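Local coordinates for envelope glycoprotein (Bourbon virus, PDB 5ZKX) that probably drives fusion of the viral and host membranes during entry, as a trimeric class III fusion protein of the gp64 family, captured here in its postfusion form, at residues Y48-S54 with N138-G144; N73-P77 with T184-S189; D104-C108 with H135-L139. All coordinates share one frame; numbering follows the deposited sequence.

Contact 1 (Y48-S54 with N138-G144); sequences YRAYWRS and NLSWRCG
Tyr48-Ser54 and Asn138-Gly144 are neighbouring antiparallel strands, their axes 4.5 Å apart and their directions 165° from each other. Tyr48, Ala50, Trp52 and Ser54 form hydrogen-bonded pairs with Gly144, Arg142, Ser140 and Asn138, each closed by two backbone bonds; the shortest runs from Trp52 N to Ser140 O at 2.7 Å. In the last of these pairs the Asn138 side chain turns to a partner outside the two strands, its ND2 hydrogen-bonded to Asn128 OD1.

On the face carrying Arg49, Tyr51, Trp141 and Leu139, the indole of Trp141 folds over toward the partner strand, and Tyr51 CB sits above the middle of its six-membered ring, 3.6 Å from the centroid. The tyrosine ring then runs alongside the indole, the planes inclined at 45°, with Tyr51 CD2 3.5 Å from Trp141 CH2. On its other flank Tyr51 CD1 meets Leu139 CD1 at 3.5 Å.

The opposite face holds Tyr48, whose CG stands between backbone N and carbonyl carbon (chi1 69°). This rotation lays the phenol across the neighbouring strand, with Gly144 CA 3.9 Å from the ring centroid in a CH-pi contact. Tyr48 CE1 lies over the Arg142 guanidinium, which is salt-bridged to Glu187 and Glu122.

Strand 67-74 flanks strand 44-58 on its other side, helix 422-437 packs on Tyr48 and Arg142, Cys143 is disulfide-bonded to Cys91, and Trp52 meets Tyr440 of a second subunit edge-to-face.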
loop_
_atom_site.group_PDB
_atom_site.type_symbol
_atom_site.label_atom_id
_atom_site.label_comp_id
_atom_site.label_asym_id
_atom_site.label_seq_id
_atom_site.Cartn_x
_atom_site.Cartn_y
_atom_site.Cartn_z
ATOM N N TYR A 48 25.759 7.671 -17.943
ATOM C CA TYR A 48 25.719 9.109 -18.142
ATOM C C TYR A 48 27.136 9.660 -18.203
ATOM O O TYR A 48 28.082 9.062 -17.688
ATOM C CB TYR A 48 24.915 9.814 -17.039
ATOM C CG TYR A 48 25.538 9.799 -15.664
ATOM C CD1 TYR A 48 26.381 10.821 -15.249
ATOM C CD2 TYR A 48 25.257 8.780 -14.766
ATOM C CE1 TYR A 48 26.941 10.817 -13.990
ATOM C CE2 TYR A 48 25.811 8.770 -13.500
ATOM C CZ TYR A 48 26.651 9.790 -13.118
ATOM O OH TYR A 48 27.206 9.788 -11.861
ATOM N N ARG A 49 27.266 10.809 -18.859
ATOM C CA ARG A 49 28.539 11.501 -18.956
ATOM C C ARG A 49 28.279 12.950 -19.326
ATOM O O ARG A 49 27.424 13.238 -20.167
ATOM C CB ARG A 49 29.465 10.852 -19.991
ATOM C CG ARG A 49 30.750 11.628 -20.230
ATOM C CD ARG A 49 31.695 10.876 -21.144
ATOM N NE ARG A 49 31.103 10.605 -22.450
ATOM C CZ ARG A 49 31.579 9.703 -23.301
ATOM N NH1 ARG A 49 32.648 8.991 -22.975
ATOM N NH2 ARG A 49 30.986 9.511 -24.472
ATOM N N ALA A 50 29.016 13.854 -18.688
ATOM C CA ALA A 50 28.961 15.271 -19.013
ATOM C C ALA A 50 30.279 15.907 -18.595
ATOM O O ALA A 50 31.096 15.297 -17.900
ATOM C CB ALA A 50 27.778 15.963 -18.329
ATOM N N TYR A 51 30.477 17.148 -19.029
ATOM C CA TYR A 51 31.649 17.901 -18.617
ATOM C C TYR A 51 31.274 19.354 -18.364
ATOM O O TYR A 51 30.456 19.937 -19.081
ATOM C CB TYR A 51 32.786 17.803 -19.655
ATOM C CG TYR A 51 32.521 18.433 -21.009
ATOM C CD1 TYR A 51 32.752 19.785 -21.226
ATOM C CD2 TYR A 51 32.083 17.667 -22.082
ATOM C CE1 TYR A 51 32.528 20.361 -22.459
ATOM C CE2 TYR A 51 31.858 18.235 -23.323
ATOM C CZ TYR A 51 32.085 19.584 -23.504
ATOM O OH TYR A 51 31.862 20.162 -24.733
ATOM N N TRP A 52 31.872 19.918 -17.323
ATOM C CA TRP A 52 31.774 21.340 -17.041
ATOM C C TRP A 52 32.983 22.045 -17.643
ATOM O O TRP A 52 34.126 21.653 -17.388
ATOM C CB TRP A 52 31.711 21.576 -15.532
ATOM C CG TRP A 52 32.025 22.973 -15.128
ATOM C CD1 TRP A 52 33.223 23.447 -14.676
ATOM C CD2 TRP A 52 31.126 24.087 -15.133
ATOM N NE1 TRP A 52 33.125 24.789 -14.401
ATOM C CE2 TRP A 52 31.846 25.205 -14.673
ATOM C CE3 TRP A 52 29.783 24.248 -15.487
ATOM C CZ2 TRP A 52 31.269 26.465 -14.554
ATOM C CZ3 TRP A 52 29.212 25.501 -15.368
ATOM C CH2 TRP A 52 29.953 26.592 -14.906
ATOM N N ARG A 53 32.731 23.070 -18.454
ATOM C CA ARG A 53 33.791 23.820 -19.114
ATOM C C ARG A 53 33.690 25.287 -18.730
ATOM O O ARG A 53 32.604 25.870 -18.779
ATOM C CB ARG A 53 33.718 23.665 -20.635
ATOM C CG ARG A 53 34.647 24.601 -21.397
ATOM C CD ARG A 53 34.116 24.884 -22.789
ATOM N NE ARG A 53 34.353 23.768 -23.700
ATOM C CZ ARG A 53 33.630 23.528 -24.789
ATOM N NH1 ARG A 53 32.615 24.324 -25.107
ATOM N NH2 ARG A 53 33.921 22.490 -25.563
ATOM N N SER A 54 34.822 25.880 -18.350
ATOM C CA SER A 54 34.899 27.304 -18.028
ATOM C C SER A 54 36.075 27.903 -18.792
ATOM O O SER A 54 37.230 27.758 -18.381
ATOM C CB SER A 54 35.044 27.533 -16.528
ATOM O OG SER A 54 34.798 28.893 -16.209
ATOM N N ASN A 138 39.219 25.670 -17.524
ATOM C CA ASN A 138 38.886 24.681 -16.511
ATOM C C ASN A 138 37.930 23.672 -17.127
ATOM O O ASN A 138 36.976 24.048 -17.814
ATOM C CB ASN A 138 38.245 25.319 -15.273
ATOM C CG ASN A 138 39.254 26.002 -14.378
ATOM O OD1 ASN A 138 39.952 25.353 -13.598
ATOM N ND2 ASN A 138 39.336 27.322 -14.483
ATOM N N LEU A 139 38.190 22.392 -16.872
ATOM C CA LEU A 139 37.395 21.306 -17.439
ATOM C C LEU A 139 37.287 20.191 -16.410
ATOM O O LEU A 139 38.308 19.689 -15.932
ATOM C CB LEU A 139 38.027 20.792 -18.735
ATOM C CG LEU A 139 37.211 19.854 -19.621
ATOM C CD1 LEU A 139 36.008 20.577 -20.197
ATOM C CD2 LEU A 139 38.078 19.283 -20.732
ATOM N N SER A 140 36.053 19.809 -16.068
ATOM C CA SER A 140 35.780 18.756 -15.098
ATOM C C SER A 140 34.712 17.821 -15.646
ATOM O O SER A 140 33.712 18.273 -16.209
ATOM C CB SER A 140 35.324 19.342 -13.762
ATOM O OG SER A 140 35.495 18.412 -12.709
ATOM N N TRP A 141 34.917 16.519 -15.466
ATOM C CA TRP A 141 34.066 15.500 -16.066
ATOM C C TRP A 141 33.278 14.743 -15.005
ATOM O O TRP A 141 33.685 14.650 -13.844
ATOM C CB TRP A 141 34.893 14.501 -16.884
ATOM C CG TRP A 141 35.459 15.075 -18.137
ATOM C CD1 TRP A 141 36.583 15.838 -18.253
ATOM C CD2 TRP A 141 34.928 14.936 -19.460
ATOM N NE1 TRP A 141 36.785 16.184 -19.567
ATOM C CE2 TRP A 141 35.783 15.643 -20.328
ATOM C CE3 TRP A 141 33.812 14.284 -19.994
ATOM C CZ2 TRP A 141 35.557 15.714 -21.701
ATOM C CZ3 TRP A 141 33.590 14.357 -21.358
ATOM C CH2 TRP A 141 34.458 15.067 -22.195
ATOM N N ARG A 142 32.136 14.202 -15.427
ATOM C CA ARG A 142 31.328 13.315 -14.607
ATOM C C ARG A 142 30.886 12.138 -15.465
ATOM O O ARG A 142 30.688 12.275 -16.674
ATOM C CB ARG A 142 30.105 14.032 -14.012
ATOM C CG ARG A 142 28.953 14.238 -14.993
ATOM C CD ARG A 142 27.884 15.156 -14.423
ATOM N NE ARG A 142 27.450 14.746 -13.089
ATOM C CZ ARG A 142 26.285 14.161 -12.830
ATOM N NH1 ARG A 142 25.429 13.916 -13.813
ATOM N NH2 ARG A 142 25.974 13.822 -11.589
ATOM N N CYS A 143 30.754 10.973 -14.835
ATOM C CA CYS A 143 30.289 9.792 -15.549
ATOM C C CYS A 143 29.839 8.739 -14.549
ATOM O O CYS A 143 30.269 8.720 -13.393
ATOM C CB CYS A 143 31.371 9.221 -16.473
ATOM S SG CYS A 143 32.800 8.517 -15.629
ATOM N N GLY A 144 28.968 7.856 -15.021
ATOM C CA GLY A 144 28.495 6.752 -14.210
ATOM C C GLY A 144 27.872 5.697 -15.090
ATOM O O GLY A 144 27.500 5.958 -16.239
HETATM O O HOH W 1 38.207 28.977 -15.932
#

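Contact 2 (N73-P77 with T184-S189); sequences NPKPP and TDGEFS
Pro76 turns the CB-CG-CD rim of its ring to the hairpin that carries Thr184 and Ser189, and the two strands of that hairpin receive different parts of the rim. The side chains of Pro76 and Thr184 cross at about a right angle, bringing Pro76 CG tightly against Thr184 CG2 at 3.5 Å. Pro76 CB faces Ser189 OG at 3.3 Å. The same ring leans on the turn between the strands, where Gly186 O approaches Pro76 CG to 3.3 Å. Two residues earlier, Pro74 does the same on a smaller scale: its CB touches Gly186 O, at 3.7 Å, and the CG of Glu187, whose carboxylate leads off to a salt bridge with Arg142.

Asp185 to Phe188 make the type II' turn of a tight two-residue hairpin, with Gly186 at its first corner in a positive phi of 63°. The peptide between Gly186 and Glu187, at the middle of the turn, directs Gly186 O toward the carbons of both prolines.

Beyond Pro76 the contact becomes polar. Ser189 OG stands beside its own backbone N (chi1 -75°), from where it donates to a lone pair of Pro77 O, 2.9 Å away in the carbonyl plane. The hydroxyl is itself an acceptor, taking a bond from Thr184 OG1 at 2.9 Å. Two hydroxyls in relay therefore tie the hairpin to a chain whose prolines have no N-H; the Ser189 hydroxyl gives the one hydrogen bond across the contact, and the rest is ring-carbon packing.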
loop_
_atom_site.group_PDB
_atom_site.type_symbol
_atom_site.label_atom_id
_atom_site.label_comp_id
_atom_site.label_asym_id
_atom_site.label_seq_id
_atom_site.Cartn_x
_atom_site.Cartn_y
_atom_site.Cartn_z
ATOM N N ASN A 73 27.920 20.579 -20.590
ATOM C CA ASN A 73 27.636 19.919 -21.855
ATOM C C ASN A 73 27.476 18.422 -21.658
ATOM O O ASN A 73 28.365 17.775 -21.086
ATOM C CB ASN A 73 28.751 20.192 -22.870
ATOM C CG ASN A 73 28.946 21.670 -23.135
ATOM O OD1 ASN A 73 29.829 22.301 -22.558
ATOM N ND2 ASN A 73 28.122 22.229 -24.011
ATOM N N PRO A 74 26.370 17.842 -22.116
ATOM C CA PRO A 74 26.199 16.391 -22.013
ATOM C C PRO A 74 26.870 15.670 -23.171
ATOM O O PRO A 74 26.762 16.072 -24.331
ATOM C CB PRO A 74 24.678 16.220 -22.066
ATOM C CG PRO A 74 24.233 17.345 -22.951
ATOM C CD PRO A 74 25.181 18.497 -22.690
ATOM N N LYS A 75 27.577 14.594 -22.843
ATOM C CA LYS A 75 28.213 13.734 -23.838
ATOM C C LYS A 75 27.793 12.302 -23.541
ATOM O O LYS A 75 28.574 11.509 -22.997
ATOM C CB LYS A 75 29.732 13.901 -23.831
ATOM C CG LYS A 75 30.221 15.097 -24.641
ATOM C CD LYS A 75 30.002 14.891 -26.136
ATOM C CE LYS A 75 29.982 16.219 -26.879
ATOM N NZ LYS A 75 29.680 16.052 -28.331
ATOM N N PRO A 76 26.559 11.940 -23.879
ATOM C CA PRO A 76 26.079 10.585 -23.607
ATOM C C PRO A 76 26.866 9.568 -24.413
ATOM O O PRO A 76 27.132 9.782 -25.605
ATOM C CB PRO A 76 24.609 10.635 -24.048
ATOM C CG PRO A 76 24.551 11.748 -25.032
ATOM C CD PRO A 76 25.548 12.760 -24.570
ATOM N N PRO A 77 27.271 8.462 -23.793
ATOM C CA PRO A 77 28.099 7.483 -24.506
ATOM C C PRO A 77 27.361 6.866 -25.682
ATOM O O PRO A 77 26.131 6.822 -25.722
ATOM C CB PRO A 77 28.412 6.434 -23.431
ATOM C CG PRO A 77 27.346 6.611 -22.401
ATOM C CD PRO A 77 27.027 8.073 -22.397
ATOM N N THR A 184 19.004 7.765 -26.130
ATOM C CA THR A 184 19.789 8.790 -25.458
ATOM C C THR A 184 18.869 9.924 -25.028
ATOM O O THR A 184 18.014 10.361 -25.802
ATOM C CB THR A 184 20.890 9.319 -26.391
ATOM O OG1 THR A 184 21.995 8.407 -26.401
ATOM C CG2 THR A 184 21.368 10.685 -25.950
ATOM N N ASP A 185 19.042 10.394 -23.792
ATOM C CA ASP A 185 18.264 11.518 -23.268
ATOM C C ASP A 185 19.209 12.404 -22.463
ATOM O O ASP A 185 19.526 12.093 -21.311
ATOM C CB ASP A 185 17.091 11.042 -22.417
ATOM C CG ASP A 185 16.038 12.124 -22.207
ATOM O OD1 ASP A 185 16.359 13.321 -22.364
ATOM O OD2 ASP A 185 14.885 11.775 -21.878
ATOM N N GLY A 186 19.648 13.501 -23.069
ATOM C CA GLY A 186 20.528 14.428 -22.376
ATOM C C GLY A 186 21.847 13.774 -22.022
ATOM O O GLY A 186 22.602 13.331 -22.895
ATOM N N GLU A 187 22.137 13.707 -20.719
ATOM C CA GLU A 187 23.375 13.103 -20.239
ATOM C C GLU A 187 23.368 11.588 -20.355
ATOM O O GLU A 187 24.440 10.979 -20.428
ATOM C CB GLU A 187 23.612 13.475 -18.774
ATOM C CG GLU A 187 24.471 14.700 -18.548
ATOM C CD GLU A 187 24.608 15.050 -17.074
ATOM O OE1 GLU A 187 24.195 16.162 -16.681
ATOM O OE2 GLU A 187 25.127 14.214 -16.306
ATOM N N PHE A 188 22.194 10.971 -20.367
ATOM C CA PHE A 188 22.069 9.541 -20.142
ATOM C C PHE A 188 21.887 8.788 -21.451
ATOM O O PHE A 188 21.310 9.298 -22.414
ATOM C CB PHE A 188 20.894 9.244 -19.210
ATOM C CG PHE A 188 21.049 9.827 -17.832
ATOM C CD1 PHE A 188 21.504 9.047 -16.783
ATOM C CD2 PHE A 188 20.732 11.151 -17.585
ATOM C CE1 PHE A 188 21.644 9.579 -15.518
ATOM C CE2 PHE A 188 20.870 11.687 -16.323
ATOM C CZ PHE A 188 21.328 10.902 -15.290
ATOM N N SER A 189 22.393 7.560 -21.469
ATOM C CA SER A 189 22.164 6.614 -22.547
ATOM C C SER A 189 21.664 5.311 -21.943
ATOM O O SER A 189 22.172 4.858 -20.911
ATOM C CB SER A 189 23.438 6.368 -23.370
ATOM O OG SER A 189 23.717 7.466 -24.222
#

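Contact 3 (D104-C108 with H135-L139); sequences DSSIC and HTCNL
A disulfide pins a short 3-10 segment onto one face of a long beta strand: Cys108 SG and Cys137 SG are bonded at 1.9 Å. The bridge has a chi3 of 106°, and Cys137 SG lies anti to the backbone N (chi1 180°), which extends the sulfur from the strand toward the segment.

Ile107 flanks the bridge, its CG2 methyl packing against Cys137 SG at 3.5 Å. Near the start of the segment Ser105 leans on the strand: Ser105 OG lies 3.4 Å from His135 CB, and Ser105 O 3.7 Å from Cys137 CB. Both are packing contacts, and the serine hydroxyl is hydrogen-bonded to Ser102 O. No hydrogen bond spans the two segments, leaving the covalent link and van der Waals packing to join them.

The segment 104-108 is wound by i to i+3 bonds, Ile107 N to Asp104 O at 3.0 Å and Cys108 N to Ser105 O at 3.2 Å. It belongs to the loop between strands 100-101 and 116-118, and the disulfide closes this loop back on strand 134-148 of the antiparallel sheet. Backbone bonds of that strand continue the sheet on both sides: Cys137 is backbone hydrogen-bonded to Ala100 and Thr136 to Cys56.

The His135 ring turns away from the serine to lie nearly parallel with the Tyr55 ring and at about 40° to that of Tyr57. Val97 of strand 97-98 touches both Ile107 and Cys137, and the NE1 of Trp112 is hydrogen-bonded to Ile107 O.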
loop_
_atom_site.group_PDB
_atom_site.type_symbol
_atom_site.label_atom_id
_atom_site.label_comp_id
_atom_site.label_asym_id
_atom_site.label_seq_id
_atom_site.Cartn_x
_atom_site.Cartn_y
_atom_site.Cartn_z
ATOM N N ASP A 104 48.234 26.490 -22.571
ATOM C CA ASP A 104 47.474 25.286 -22.270
ATOM C C ASP A 104 45.971 25.522 -22.269
ATOM O O ASP A 104 45.221 24.549 -22.229
ATOM C CB ASP A 104 47.922 24.723 -20.924
ATOM C CG ASP A 104 49.431 24.669 -20.797
ATOM O OD1 ASP A 104 49.953 25.107 -19.749
ATOM O OD2 ASP A 104 50.093 24.194 -21.745
ATOM N N SER A 105 45.513 26.777 -22.311
ATOM C CA SER A 105 44.078 27.039 -22.359
ATOM C C SER A 105 43.447 26.554 -23.655
ATOM O O SER A 105 42.219 26.440 -23.727
ATOM C CB SER A 105 43.799 28.531 -22.183
ATOM O OG SER A 105 44.098 29.241 -23.371
ATOM N N SER A 106 44.256 26.279 -24.685
ATOM C CA SER A 106 43.730 25.669 -25.899
ATOM C C SER A 106 43.160 24.283 -25.637
ATOM O O SER A 106 42.430 23.754 -26.482
ATOM C CB SER A 106 44.818 25.579 -26.971
ATOM O OG SER A 106 45.685 24.479 -26.729
ATOM N N ILE A 107 43.467 23.692 -24.482
ATOM C CA ILE A 107 42.906 22.408 -24.096
ATOM C C ILE A 107 41.391 22.422 -23.972
ATOM O O ILE A 107 40.777 21.349 -23.968
ATOM C CB ILE A 107 43.539 21.998 -22.756
ATOM C CG1 ILE A 107 43.372 20.510 -22.435
ATOM C CG2 ILE A 107 42.899 22.751 -21.623
ATOM C CD1 ILE A 107 43.936 19.590 -23.471
ATOM N N CYS A 108 40.759 23.602 -23.930
ATOM C CA CYS A 108 39.311 23.686 -23.750
ATOM C C CYS A 108 38.529 23.234 -24.972
ATOM O O CYS A 108 37.319 23.033 -24.857
ATOM C CB CYS A 108 38.898 25.110 -23.372
ATOM S SG CYS A 108 38.782 25.430 -21.581
ATOM N N HIS A 135 43.912 33.756 -21.730
ATOM C CA HIS A 135 42.770 32.879 -21.525
ATOM C C HIS A 135 43.069 31.875 -20.421
ATOM O O HIS A 135 44.224 31.535 -20.163
ATOM C CB HIS A 135 42.418 32.127 -22.809
ATOM C CG HIS A 135 41.802 32.987 -23.867
ATOM N ND1 HIS A 135 40.451 33.252 -23.917
ATOM C CD2 HIS A 135 42.352 33.636 -24.919
ATOM C CE1 HIS A 135 40.196 34.031 -24.953
ATOM N NE2 HIS A 135 41.333 34.278 -25.578
ATOM N N THR A 136 42.010 31.393 -19.773
ATOM C CA THR A 136 42.119 30.363 -18.749
ATOM C C THR A 136 41.100 29.270 -19.035
ATOM O O THR A 136 39.982 29.552 -19.481
ATOM C CB THR A 136 41.898 30.930 -17.338
ATOM O OG1 THR A 136 42.726 32.085 -17.153
ATOM C CG2 THR A 136 42.257 29.890 -16.278
ATOM N N CYS A 137 41.489 28.023 -18.790
ATOM C CA CYS A 137 40.625 26.884 -19.064
ATOM C C CYS A 137 40.463 26.041 -17.812
ATOM O O CYS A 137 41.442 25.745 -17.118
ATOM C CB CYS A 137 41.170 26.023 -20.208
ATOM S SG CYS A 137 40.136 24.578 -20.608
ATOM N N ASN A 138 39.219 25.670 -17.524
ATOM C CA ASN A 138 38.886 24.681 -16.511
ATOM C C ASN A 138 37.930 23.672 -17.127
ATOM O O ASN A 138 36.976 24.048 -17.814
ATOM C CB ASN A 138 38.245 25.319 -15.273
ATOM C CG ASN A 138 39.254 26.002 -14.378
ATOM O OD1 ASN A 138 39.952 25.353 -13.598
ATOM N ND2 ASN A 138 39.336 27.322 -14.483
ATOM N N LEU A 139 38.190 22.392 -16.872
ATOM C CA LEU A 139 37.395 21.306 -17.439
ATOM C C LEU A 139 37.287 20.191 -16.410
ATOM O O LEU A 139 38.308 19.689 -15.932
ATOM C CB LEU A 139 38.027 20.792 -18.735
ATOM C CG LEU A 139 37.211 19.854 -19.621
ATOM C CD1 LEU A 139 36.008 20.577 -20.197
ATOM C CD2 LEU A 139 38.078 19.283 -20.732
#

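All three contacts lie at one end of the elongated chain and reach the same antiparallel sheet, with strand 44-58 at its middle. Contact 1 joins that strand to strand 134-148. Contact 2, its centre about 11 Å from that of contact 1, brings the end of strand 67-74 against the hairpin 182-192, and a probable hydrogen bond from Arg49 NE to Lys75 O links the two directly. Contact 3, centred about 14 Å from contact 1, shares Asn138 and Leu139 with it. Contacts 2 and 3 have centres about 23 Å apart and nearest atoms about 7 Å. Along the chain contacts 1 and 2 interleave, while contact 3 is nested inside the loop closed by contact 2, consistent with one compact domain, probably the fusion domain of this family.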